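Local coordinates for WbbM protein (Klebsiella pneumoniae, PDB 6U4B) that acts as a trimeric bifunctional O-antigen polymerase, a glycosyltransferase that combines two transferase modules in a single chain, at residues Ala185-Val190 and Thr199-Phe204; Lys432-Glu437 and Asn526-Asn531. All blocks are in the same frame, centred on the assembly; numbering follows the deposited sequence.

In the fold
Followed from the N terminus, the chain first makes contact 1, which closes a short turn: helix 180-193 and helix 198-206 are successive in sequence, and their touching segments are separated by only eight residues, half of them still helical. Contact 2 opens later and spans 88 residues, bringing the start of helix 434-441 to the short strand 527-528. The two closures follow one another in series, neither nested nor crossed. Contact 1 belongs to the DUF4422 region and contact 2 to the glycosyltransferase family 8 region. They lie on opposite sides of the chain's centre, their own centres 73 Å apart, and only contact 2 is near a metal-binding site.

Contact 1 (Ala185-Val190 and Thr199-Phe204); sequences AAIAIV and TAIKTF
Ile187 and Ile201 mark the closest backbone approach of the helical segments Ala185-Val190 and Thr199-Phe204, which run in broadly opposite directions with these two CA atoms 7.6 Å apart. No hydrogen bond crosses the interface; its 148 Å² of buried surface comes from three branched aliphatic residues. Ile201 supplies more than half and divides its branches between two partners one helical turn apart. Its CG2 meets Ile187 CD1 at 3.7 Å, and Ile187 CG2 lies at nearly the same distance, so the Ile201 methyl rests against two Ile187 methyls on the same side of it. The other branch leaves beside the backbone N (chi1 -63°) and continues extended (chi2 169°), carrying Ile201 CD1 to within 3.7 Å of Val190 CG1. In each pair the two side chains point in opposing senses and lie alongside each other, in plain van der Waals contact. Within the second helix, Thr203 OG1 turns back to Thr199 O at 2.8 Å. Thr203 N reaches the same carbonyl oxygen from the other face of its plane, so that oxygen has two donors. The contact is a helical hairpin inside the DUF4422 region, away from the metal sites. Val190 also touches Ile233 of helix 220-240 and Tyr197 in the connecting turn, whereas Ala186 reaches both that helix and helix 253-272; Phe204 packs on the latter through Arg260, Asn263 and Ile267.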
ATOM      1  N   ALA A 185      27.389 -27.123 -39.774  1.00 41.09           N
ATOM      2  CA  ALA A 185      26.503 -26.026 -40.151  1.00 40.42           C
ATOM      3  C   ALA A 185      27.280 -24.729 -40.333  1.00 43.81           C
ATOM      4  O   ALA A 185      26.984 -23.940 -41.240  1.00 45.20           O
ATOM      5  CB  ALA A 185      25.410 -25.853 -39.098  1.00 41.26           C
ATOM      6  N   ALA A 186      28.279 -24.489 -39.478  1.00 43.65           N
ATOM      7  CA  ALA A 186      29.091 -23.284 -39.611  1.00 38.99           C
ATOM      8  C   ALA A 186      29.962 -23.340 -40.860  1.00 40.95           C
ATOM      9  O   ALA A 186      30.175 -22.314 -41.518  1.00 41.09           O
ATOM     10  CB  ALA A 186      29.949 -23.090 -38.361  1.00 41.20           C
ATOM     11  N   ILE A 187      30.469 -24.527 -41.204  1.00 43.49           N
ATOM     12  CA  ILE A 187      31.298 -24.669 -42.399  1.00 49.83           C
ATOM     13  C   ILE A 187      30.491 -24.344 -43.650  1.00 49.61           C
ATOM     14  O   ILE A 187      30.969 -23.637 -44.547  1.00 48.31           O
ATOM     15  CB  ILE A 187      31.906 -26.084 -42.466  1.00 56.59           C
ATOM     16  CG1 ILE A 187      32.952 -26.267 -41.368  1.00 59.98           C
ATOM     17  CG2 ILE A 187      32.519 -26.350 -43.837  1.00 61.58           C
ATOM     18  CD1 ILE A 187      34.048 -25.221 -41.392  1.00 62.74           C
ATOM     19  N   ALA A 188      29.255 -24.844 -43.726  1.00 50.88           N
ATOM     20  CA  ALA A 188      28.418 -24.571 -44.889  1.00 52.51           C
ATOM     21  C   ALA A 188      28.149 -23.082 -45.048  1.00 50.83           C
ATOM     22  O   ALA A 188      28.051 -22.585 -46.175  1.00 53.95           O
ATOM     23  CB  ALA A 188      27.102 -25.342 -44.782  1.00 52.37           C
ATOM     24  N   ILE A 189      28.043 -22.353 -43.936  1.00 44.59           N
ATOM     25  CA  ILE A 189      27.770 -20.922 -44.011  1.00 49.56           C
ATOM     26  C   ILE A 189      28.976 -20.170 -44.560  1.00 47.02           C
ATOM     27  O   ILE A 189      28.831 -19.270 -45.398  1.00 51.05           O
ATOM     28  CB  ILE A 189      27.348 -20.399 -42.626  1.00 48.26           C
ATOM     29  CG1 ILE A 189      26.010 -21.016 -42.222  1.00 46.28           C
ATOM     30  CG2 ILE A 189      27.267 -18.880 -42.625  1.00 46.77           C
ATOM     31  CD1 ILE A 189      25.625 -20.741 -40.797  1.00 48.46           C
ATOM     32  N   VAL A 190      30.181 -20.521 -44.103  1.00 47.25           N
ATOM     33  CA  VAL A 190      31.389 -19.908 -44.650  1.00 50.39           C
ATOM     34  C   VAL A 190      31.493 -20.187 -46.142  1.00 54.61           C
ATOM     35  O   VAL A 190      31.862 -19.306 -46.928  1.00 56.91           O
ATOM     36  CB  VAL A 190      32.633 -20.412 -43.897  1.00 55.07           C
ATOM     37  CG1 VAL A 190      33.881 -19.688 -44.393  1.00 53.14           C
ATOM     38  CG2 VAL A 190      32.462 -20.232 -42.399  1.00 52.70           C
ATOM     39  N   THR A 199      39.265 -23.423 -49.730  1.00 64.49           N
ATOM     40  CA  THR A 199      40.570 -24.062 -49.577  1.00 61.90           C
ATOM     41  C   THR A 199      41.123 -23.863 -48.170  1.00 58.52           C
ATOM     42  O   THR A 199      41.766 -24.762 -47.615  1.00 56.28           O
ATOM     43  CB  THR A 199      41.549 -23.525 -50.624  1.00 66.31           C
ATOM     44  OG1 THR A 199      41.037 -23.789 -51.936  1.00 71.29           O
ATOM     45  CG2 THR A 199      42.915 -24.194 -50.482  1.00 65.75           C
ATOM     46  N   ALA A 200      40.879 -22.693 -47.573  1.00 53.33           N
ATOM     47  CA  ALA A 200      41.313 -22.463 -46.200  1.00 56.60           C
ATOM     48  C   ALA A 200      40.556 -23.357 -45.225  1.00 58.15           C
ATOM     49  O   ALA A 200      41.117 -23.811 -44.221  1.00 55.11           O
ATOM     50  CB  ALA A 200      41.133 -20.992 -45.830  1.00 54.72           C
ATOM     51  N   ILE A 201      39.277 -23.620 -45.506  1.00 58.56           N
ATOM     52  CA  ILE A 201      38.501 -24.537 -44.674  1.00 52.83           C
ATOM     53  C   ILE A 201      39.083 -25.942 -44.749  1.00 53.42           C
ATOM     54  O   ILE A 201      39.247 -26.624 -43.729  1.00 49.60           O
ATOM     55  CB  ILE A 201      37.020 -24.524 -45.093  1.00 50.81           C
ATOM     56  CG1 ILE A 201      36.409 -23.140 -44.862  1.00 45.96           C
ATOM     57  CG2 ILE A 201      36.242 -25.593 -44.341  1.00 51.59           C
ATOM     58  CD1 ILE A 201      35.042 -22.968 -45.496  1.00 46.02           C
ATOM     59  N   LYS A 202      39.401 -26.398 -45.966  1.00 51.53           N
ATOM     60  CA  LYS A 202      39.977 -27.728 -46.138  1.00 58.06           C
ATOM     61  C   LYS A 202      41.333 -27.838 -45.455  1.00 56.97           C
ATOM     62  O   LYS A 202      41.645 -28.865 -44.841  1.00 57.12           O
ATOM     63  CB  LYS A 202      40.121 -28.060 -47.623  1.00 63.73           C
ATOM     64  CG  LYS A 202      38.823 -28.204 -48.387  1.00 70.35           C
ATOM     65  CD  LYS A 202      39.107 -28.724 -49.788  1.00 72.92           C
ATOM     66  CE  LYS A 202      37.842 -28.818 -50.616  1.00 75.39           C
ATOM     67  NZ  LYS A 202      37.264 -27.478 -50.898  1.00 76.49           N
ATOM     68  N   THR A 203      42.157 -26.794 -45.568  1.00 55.80           N
ATOM     69  CA  THR A 203      43.493 -26.828 -44.982  1.00 60.09           C
ATOM     70  C   THR A 203      43.423 -27.013 -43.472  1.00 54.19           C
ATOM     71  O   THR A 203      44.115 -27.868 -42.904  1.00 51.51           O
ATOM     72  CB  THR A 203      44.250 -25.545 -45.329  1.00 60.30           C
ATOM     73  OG1 THR A 203      44.346 -25.412 -46.752  1.00 63.43           O
ATOM     74  CG2 THR A 203      45.649 -25.571 -44.731  1.00 57.90           C
ATOM     75  N   PHE A 204      42.582 -26.223 -42.806  1.00 52.81           N
ATOM     76  CA  PHE A 204      42.477 -26.312 -41.354  1.00 50.81           C
ATOM     77  C   PHE A 204      41.869 -27.640 -40.922  1.00 49.53           C
ATOM     78  O   PHE A 204      42.369 -28.288 -39.996  1.00 47.86           O
ATOM     79  CB  PHE A 204      41.651 -25.150 -40.810  1.00 47.09           C
ATOM     80  CG  PHE A 204      41.229 -25.336 -39.383  1.00 46.18           C
ATOM     81  CD1 PHE A 204      42.161 -25.276 -38.360  1.00 49.38           C
ATOM     82  CD2 PHE A 204      39.907 -25.590 -39.065  1.00 45.05           C
ATOM     83  CE1 PHE A 204      41.780 -25.454 -37.041  1.00 49.44           C
ATOM     84  CE2 PHE A 204      39.518 -25.769 -37.750  1.00 48.43           C
ATOM     85  CZ  PHE A 204      40.455 -25.700 -36.736  1.00 47.61           C
TER

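Contact 2 (Lys432-Glu437 and Asn526-Asn531); sequences KDIVME and NVYHGN
Tyr528 dominates this contact, accounting for about half of the buried surface, and packs mainly against Val435 and Ile434. The backbones stay well apart, the nearest CA atoms being those of Val435 and Tyr528 at 9.4 Å, so the phenol ring bridges the gap. Val435 CG2 lies over one face of that ring, 3.9 Å from its centroid and 29° off the normal, which meets the geometry of a CH-pi contact. The methyl is displaced toward the hydroxyl end, with Val435 CG2 3.5 Å from Tyr528 CZ. The other valine methyl, CG1, is anti to the backbone N (chi1 174°), leaving CG2 beside that nitrogen to face the ring. Ile434 adds a looser apolar contact, its CG1 4.2 Å from Tyr528 CE1. The polar addition comes at the ring's edge, where Tyr528 OH donates a weak hydrogen bond to Asp433 OD1 at 3.3 Å. Asp433 is the N-cap residue of helix 434-441, and OD1 is the acceptor of its capping bonds: Met436 N donates to Asp433 OD1 at 3.1 Å and 166°, from well above the carboxylate plane, and Val435 N adds a weaker bond. The contact lies in the glycosyltransferase family 8 region beside the magnesium site of Asp406, Asp408 and His560, consistent with the DxD-type metal site of such enzymes; the Tyr528 side chain is about 7 Å from the ion, and Asn526 OD1 is hydrogen-bonded to His560 ND1. Gln473 of strand 472-473 touches Asp433 and Tyr528, helix 543-554 packs against Ile434, and strand 527-528 pairs in parallel with strand 558-560.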
ATOM      1  N   LYS A 432      28.382   5.339  21.245  1.00 42.12           N
ATOM      2  CA  LYS A 432      28.904   4.674  22.429  1.00 41.77           C
ATOM      3  C   LYS A 432      28.045   3.469  22.789  1.00 43.15           C
ATOM      4  O   LYS A 432      26.814   3.543  22.803  1.00 46.42           O
ATOM      5  CB  LYS A 432      28.957   5.662  23.595  1.00 43.75           C
ATOM      6  CG  LYS A 432      29.599   5.133  24.864  1.00 52.33           C
ATOM      7  CD  LYS A 432      29.215   6.012  26.047  1.00 57.70           C
ATOM      8  CE  LYS A 432      29.933   5.600  27.317  1.00 57.59           C
ATOM      9  NZ  LYS A 432      29.874   4.130  27.549  1.00 59.70           N
ATOM     10  N   ASP A 433      28.703   2.348  23.073  1.00 43.43           N
ATOM     11  CA  ASP A 433      28.026   1.078  23.332  1.00 43.20           C
ATOM     12  C   ASP A 433      27.612   1.040  24.801  1.00 42.92           C
ATOM     13  O   ASP A 433      28.439   0.801  25.686  1.00 42.63           O
ATOM     14  CB  ASP A 433      28.944  -0.088  22.976  1.00 45.00           C
ATOM     15  CG  ASP A 433      28.224  -1.428  22.954  1.00 50.50           C
ATOM     16  OD1 ASP A 433      27.148  -1.557  23.577  1.00 54.68           O
ATOM     17  OD2 ASP A 433      28.749  -2.363  22.310  1.00 53.40           O
ATOM     18  N   ILE A 434      26.321   1.255  25.069  1.00 41.33           N
ATOM     19  CA  ILE A 434      25.858   1.213  26.453  1.00 46.94           C
ATOM     20  C   ILE A 434      25.700  -0.215  26.959  1.00 43.88           C
ATOM     21  O   ILE A 434      25.698  -0.434  28.177  1.00 43.87           O
ATOM     22  CB  ILE A 434      24.541   1.986  26.634  1.00 47.84           C
ATOM     23  CG1 ILE A 434      23.382   1.269  25.941  1.00 53.23           C
ATOM     24  CG2 ILE A 434      24.682   3.409  26.111  1.00 40.66           C
ATOM     25  CD1 ILE A 434      22.051   1.965  26.126  1.00 57.77           C
ATOM     26  N   VAL A 435      25.576  -1.199  26.066  1.00 42.95           N
ATOM     27  CA  VAL A 435      25.557  -2.589  26.511  1.00 43.07           C
ATOM     28  C   VAL A 435      26.925  -2.989  27.045  1.00 47.18           C
ATOM     29  O   VAL A 435      27.034  -3.618  28.106  1.00 50.10           O
ATOM     30  CB  VAL A 435      25.098  -3.522  25.376  1.00 43.15           C
ATOM     31  CG1 VAL A 435      25.221  -4.974  25.809  1.00 46.24           C
ATOM     32  CG2 VAL A 435      23.666  -3.210  24.979  1.00 42.84           C
ATOM     33  N   MET A 436      27.992  -2.629  26.325  1.00 46.13           N
ATOM     34  CA  MET A 436      29.333  -2.838  26.858  1.00 48.87           C
ATOM     35  C   MET A 436      29.552  -2.025  28.126  1.00 50.11           C
ATOM     36  O   MET A 436      30.250  -2.477  29.041  1.00 44.77           O
ATOM     37  CB  MET A 436      30.384  -2.483  25.804  1.00 44.24           C
ATOM     38  CG  MET A 436      31.827  -2.623  26.285  1.00 41.91           C
ATOM     39  SD  MET A 436      32.271  -4.311  26.738  1.00 49.07           S
ATOM     40  CE  MET A 436      32.306  -5.100  25.127  1.00 47.78           C
ATOM     41  N   GLU A 437      28.956  -0.832  28.204  1.00 54.67           N
ATOM     42  CA  GLU A 437      29.007  -0.059  29.441  1.00 58.04           C
ATOM     43  C   GLU A 437      28.429  -0.857  30.603  1.00 57.38           C
ATOM     44  O   GLU A 437      28.957  -0.813  31.720  1.00 58.54           O
ATOM     45  CB  GLU A 437      28.259   1.262  29.264  1.00 55.47           C
ATOM     46  CG  GLU A 437      28.383   2.220  30.443  1.00 56.52           C
ATOM     47  CD  GLU A 437      27.582   3.492  30.242  1.00 58.39           C
ATOM     48  OE1 GLU A 437      26.917   3.940  31.202  1.00 61.01           O
ATOM     49  OE2 GLU A 437      27.608   4.040  29.119  1.00 58.71           O
ATOM     50  N   ASN A 526      21.474   4.844  17.284  1.00 42.60           N
ATOM     51  CA  ASN A 526      21.649   3.408  17.473  1.00 46.11           C
ATOM     52  C   ASN A 526      20.830   2.937  18.670  1.00 43.13           C
ATOM     53  O   ASN A 526      21.390   2.552  19.700  1.00 40.03           O
ATOM     54  CB  ASN A 526      23.129   3.066  17.663  1.00 42.74           C
ATOM     55  CG  ASN A 526      23.426   1.597  17.419  1.00 40.02           C
ATOM     56  OD1 ASN A 526      22.551   0.741  17.550  1.00 37.51           O
ATOM     57  ND2 ASN A 526      24.669   1.300  17.063  1.00 44.36           N
ATOM     58  N   VAL A 527      19.508   2.951  18.537  1.00 42.23           N
ATOM     59  CA  VAL A 527      18.611   2.657  19.648  1.00 41.92           C
ATOM     60  C   VAL A 527      18.280   1.169  19.621  1.00 44.19           C
ATOM     61  O   VAL A 527      17.638   0.681  18.688  1.00 43.65           O
ATOM     62  CB  VAL A 527      17.340   3.513  19.578  1.00 43.05           C
ATOM     63  CG1 VAL A 527      16.405   3.185  20.739  1.00 39.05           C
ATOM     64  CG2 VAL A 527      17.700   4.992  19.584  1.00 43.04           C
ATOM     65  N   TYR A 528      18.722   0.445  20.648  1.00 44.06           N
ATOM     66  CA  TYR A 528      18.310  -0.942  20.804  1.00 51.87           C
ATOM     67  C   TYR A 528      16.800  -1.019  20.989  1.00 60.44           C
ATOM     68  O   TYR A 528      16.208  -0.231  21.733  1.00 55.97           O
ATOM     69  CB  TYR A 528      19.002  -1.583  22.008  1.00 58.84           C
ATOM     70  CG  TYR A 528      20.501  -1.729  21.891  1.00 73.15           C
ATOM     71  CD1 TYR A 528      21.355  -0.815  22.494  1.00 79.18           C
ATOM     72  CD2 TYR A 528      21.064  -2.793  21.198  1.00 75.03           C
ATOM     73  CE1 TYR A 528      22.724  -0.947  22.402  1.00 79.80           C
ATOM     74  CE2 TYR A 528      22.435  -2.936  21.100  1.00 77.75           C
ATOM     75  CZ  TYR A 528      23.259  -2.010  21.704  1.00 81.47           C
ATOM     76  OH  TYR A 528      24.625  -2.146  21.612  1.00 84.59           O
ATOM     77  N   HIS A 529      16.172  -1.976  20.308  1.00 66.26           N
ATOM     78  CA  HIS A 529      14.743  -2.182  20.498  1.00 76.64           C
ATOM     79  C   HIS A 529      14.426  -2.892  21.808  1.00 87.77           C
ATOM     80  O   HIS A 529      13.260  -2.913  22.214  1.00 87.13           O
ATOM     81  CB  HIS A 529      14.155  -2.964  19.318  1.00 72.61           C
ATOM     82  CG  HIS A 529      14.491  -4.422  19.323  1.00 73.31           C
ATOM     83  ND1 HIS A 529      15.782  -4.890  19.437  1.00 72.20           N
ATOM     84  CD2 HIS A 529      13.702  -5.517  19.214  1.00 76.20           C
ATOM     85  CE1 HIS A 529      15.773  -6.211  19.405  1.00 73.21           C
ATOM     86  NE2 HIS A 529      14.524  -6.617  19.269  1.00 76.25           N
ATOM     87  N   GLY A 530      15.428  -3.464  22.475  1.00101.58           N
ATOM     88  CA  GLY A 530      15.256  -4.030  23.796  1.00106.53           C
ATOM     89  C   GLY A 530      14.931  -5.506  23.847  1.00108.21           C
ATOM     90  O   GLY A 530      14.710  -6.031  24.946  1.00112.35           O
ATOM     91  N   ASN A 531      14.900  -6.189  22.707  1.00106.31           N
ATOM     92  CA  ASN A 531      14.534  -7.617  22.624  1.00106.50           C
ATOM     93  C   ASN A 531      13.126  -7.766  23.208  1.00110.45           C
ATOM     94  O   ASN A 531      12.276  -6.884  23.009  1.00109.22           O
ATOM     95  CB  ASN A 531      15.595  -8.474  23.289  1.00102.20           C
ATOM     96  CG  ASN A 531      16.600  -9.029  22.302  1.00100.21           C
ATOM     97  OD1 ASN A 531      16.264  -9.863  21.463  1.00101.34           O
ATOM     98  ND2 ASN A 531      17.846  -8.578  22.405  1.00 97.86           N
TER